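Long-range contact in mevalonate kinase (Staphylococcus aureus, PDB 2X7I), which probably catalyses the ATP-dependent phosphorylation of mevalonate to phosphomevalonate, an early step of the mevalonate route to isoprenoids: residues Leu101-Val109 with Ile146-Gly154. Sequence-based numbering, arbitrary orientation.
Sequences LGSSAAVAV and IDTQTIVSG
The carboxylate of Asp147 has Gly102 obliquely above one of its faces, CA standing 4.0 Å from OD2, while water 1 lies near the carboxylate plane and donates to OD2. A second flat group, the peptide joining Ala105 and Ala106, takes Ile151 CD1 on a face: the methyl sits almost directly over Ala106 N, 4.0 Å away, while its N-H is used within the helix, bonded to Gly102 O. The setting is the GHMP kinase fold. Residues 101-109 carry the end of the glycine-serine-rich family motif, Gly-Leu-Gly-Ser-Ser, and the first turns of helix 103-119, packed on helix 145-153; the local axes of 103-109 and 146-153 cross at -51°, 9.1 Å apart at their closest. Gly102, with positive phi, is the N-cap. The backbone N-H groups of Ser103 and Ser104 hydrogen-bond to a citrate, probably from the crystallisation liquor, that also lies close to Asp147; its place is consistent with the phosphate-binding role of this motif in relatives.

No direct hydrogen bond joins the two segments; water 1 links them instead, accepting from Ala105 N at 3.2 Å and reaching Asp147 OD2 at 2.9 Å. That oxygen also forms a salt bridge with Lys14, so water and lysine together restrain the carboxylate. Ala105 CB fits against the second helix, 3.8 Å from Asp147 CB and also touching Ile151 CD1. Thr148 OG1 comes near the same methyl, but it is hydrogen-bonded with Glu136 OE2 and Ser144 O.

One turn on, the packing is wholly apolar. Val109 has CG1 anti to the backbone N (chi1 172°), which turns CG2 to the neighbouring helix. There CG2 meets two branches from successive residues, Ile151 CG2 at 4.1 Å and Val152 CG2 at 4.0 Å.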
loop_
_atom_site.group_PDB
_atom_site.type_symbol
_atom_site.label_atom_id
_atom_site.label_comp_id
_atom_site.label_asym_id
_atom_site.label_seq_id
_atom_site.Cartn_x
_atom_site.Cartn_y
_atom_site.Cartn_z
ATOM N N LEU A 101 3.175 -0.878 1.219
ATOM C CA LEU A 101 1.768 -1.177 0.905
ATOM C C LEU A 101 0.802 -0.190 1.584
ATOM O O LEU A 101 -0.414 -0.372 1.546
ATOM C CB LEU A 101 1.438 -2.640 1.219
ATOM C CG LEU A 101 2.292 -3.659 0.429
ATOM C CD1 LEU A 101 2.228 -5.053 1.021
ATOM C CD2 LEU A 101 1.926 -3.720 -1.039
ATOM N N GLY A 102 1.354 0.867 2.179
ATOM C CA GLY A 102 0.562 1.954 2.728
ATOM C C GLY A 102 -0.035 1.622 4.080
ATOM O O GLY A 102 -1.116 2.102 4.427
ATOM N N SER A 103 0.685 0.819 4.853
ATOM C CA SER A 103 0.194 0.311 6.114
ATOM C C SER A 103 -0.091 1.408 7.145
ATOM O O SER A 103 -1.152 1.433 7.764
ATOM C CB SER A 103 1.217 -0.665 6.676
ATOM O OG SER A 103 0.618 -1.525 7.591
ATOM N N SER A 104 0.866 2.309 7.347
ATOM C CA SER A 104 0.668 3.414 8.277
ATOM C C SER A 104 -0.534 4.286 7.889
ATOM O O SER A 104 -1.332 4.666 8.736
ATOM C CB SER A 104 1.923 4.271 8.357
ATOM O OG SER A 104 1.700 5.379 9.215
ATOM N N ALA A 105 -0.657 4.600 6.610
ATOM C CA ALA A 105 -1.765 5.418 6.136
ATOM C C ALA A 105 -3.103 4.673 6.229
ATOM O O ALA A 105 -4.115 5.269 6.585
ATOM C CB ALA A 105 -1.502 5.893 4.723
ATOM N N ALA A 106 -3.101 3.378 5.919
ATOM C CA ALA A 106 -4.303 2.559 6.016
ATOM C C ALA A 106 -4.869 2.533 7.449
ATOM O O ALA A 106 -6.060 2.804 7.654
ATOM C CB ALA A 106 -4.026 1.147 5.535
ATOM N N VAL A 107 -4.019 2.201 8.421
ATOM C CA VAL A 107 -4.402 2.217 9.827
ATOM C C VAL A 107 -4.985 3.583 10.202
ATOM O O VAL A 107 -6.035 3.663 10.859
ATOM C CB VAL A 107 -3.192 1.852 10.754
ATOM C CG1 VAL A 107 -3.494 2.143 12.213
ATOM C CG2 VAL A 107 -2.829 0.370 10.601
ATOM N N ALA A 108 -4.334 4.651 9.751
ATOM C CA ALA A 108 -4.758 6.000 10.109
ATOM C C ALA A 108 -6.114 6.358 9.507
ATOM O O ALA A 108 -6.944 6.946 10.181
ATOM C CB ALA A 108 -3.712 7.018 9.715
ATOM N N VAL A 109 -6.330 6.014 8.243
ATOM C CA VAL A 109 -7.617 6.258 7.584
ATOM C C VAL A 109 -8.741 5.427 8.240
ATOM O O VAL A 109 -9.837 5.943 8.475
ATOM C CB VAL A 109 -7.533 5.971 6.071
ATOM C CG1 VAL A 109 -8.918 6.025 5.407
ATOM C CG2 VAL A 109 -6.579 6.974 5.406
ATOM N N ILE A 146 0.854 11.372 -0.503
ATOM C CA ILE A 146 0.435 10.582 -1.666
ATOM C C ILE A 146 -0.386 9.350 -1.256
ATOM O O ILE A 146 -1.410 9.071 -1.870
ATOM C CB ILE A 146 1.634 10.184 -2.574
ATOM C CG1 ILE A 146 1.121 9.600 -3.892
ATOM C CG2 ILE A 146 2.569 9.193 -1.874
ATOM C CD1 ILE A 146 2.173 9.557 -5.021
ATOM N N ASP A 147 0.058 8.639 -0.215
ATOM C CA ASP A 147 -0.629 7.432 0.258
ATOM C C ASP A 147 -2.030 7.797 0.755
ATOM O O ASP A 147 -3.003 7.178 0.360
ATOM C CB ASP A 147 0.134 6.746 1.400
ATOM C CG ASP A 147 1.520 6.215 0.989
ATOM O OD1 ASP A 147 2.000 6.502 -0.135
ATOM O OD2 ASP A 147 2.140 5.503 1.825
ATOM N N THR A 148 -2.129 8.819 1.591
ATOM C CA THR A 148 -3.415 9.209 2.151
ATOM C C THR A 148 -4.405 9.679 1.068
ATOM O O THR A 148 -5.575 9.309 1.086
ATOM C CB THR A 148 -3.266 10.307 3.225
ATOM O OG1 THR A 148 -2.314 9.887 4.211
ATOM C CG2 THR A 148 -4.607 10.584 3.899
ATOM N N GLN A 149 -3.934 10.491 0.134
ATOM C CA GLN A 149 -4.796 10.983 -0.933
ATOM C C GLN A 149 -5.242 9.849 -1.869
ATOM O O GLN A 149 -6.407 9.779 -2.242
ATOM C CB GLN A 149 -4.107 12.112 -1.711
ATOM C CG GLN A 149 -4.866 12.602 -2.949
ATOM C CD GLN A 149 -6.260 13.144 -2.650
ATOM O OE1 GLN A 149 -6.615 13.372 -1.495
ATOM N NE2 GLN A 149 -7.055 13.367 -3.708
ATOM N N THR A 150 -4.330 8.953 -2.230
ATOM C CA THR A 150 -4.687 7.813 -3.084
ATOM C C THR A 150 -5.727 6.939 -2.393
ATOM O O THR A 150 -6.733 6.576 -2.992
ATOM C CB THR A 150 -3.452 6.959 -3.436
ATOM O OG1 THR A 150 -2.451 7.787 -4.046
ATOM C CG2 THR A 150 -3.828 5.828 -4.377
ATOM N N ILE A 151 -5.485 6.624 -1.126
ATOM C CA ILE A 151 -6.391 5.793 -0.338
ATOM C C ILE A 151 -7.779 6.426 -0.148
ATOM O O ILE A 151 -8.786 5.796 -0.450
ATOM C CB ILE A 151 -5.781 5.453 1.044
ATOM C CG1 ILE A 151 -4.619 4.471 0.881
ATOM C CG2 ILE A 151 -6.816 4.818 1.961
ATOM C CD1 ILE A 151 -3.825 4.301 2.144
ATOM N N VAL A 152 -7.824 7.664 0.333
ATOM C CA VAL A 152 -9.087 8.351 0.606
ATOM C C VAL A 152 -9.924 8.577 -0.654
ATOM O O VAL A 152 -11.104 8.220 -0.690
ATOM C CB VAL A 152 -8.855 9.692 1.321
ATOM C CG1 VAL A 152 -10.144 10.486 1.402
ATOM C CG2 VAL A 152 -8.312 9.436 2.706
ATOM N N SER A 153 -9.306 9.147 -1.684
ATOM C CA SER A 153 -9.982 9.381 -2.968
ATOM C C SER A 153 -10.385 8.097 -3.696
ATOM O O SER A 153 -11.323 8.098 -4.475
ATOM C CB SER A 153 -9.091 10.208 -3.897
ATOM O OG SER A 153 -7.929 9.474 -4.295
ATOM N N GLY A 154 -9.664 7.007 -3.462
ATOM C CA GLY A 154 -9.870 5.775 -4.230
ATOM C C GLY A 154 -9.472 5.921 -5.698
ATOM O O GLY A 154 -9.948 5.174 -6.564
HETATM O O HOH W 1 1.766 4.602 4.515
#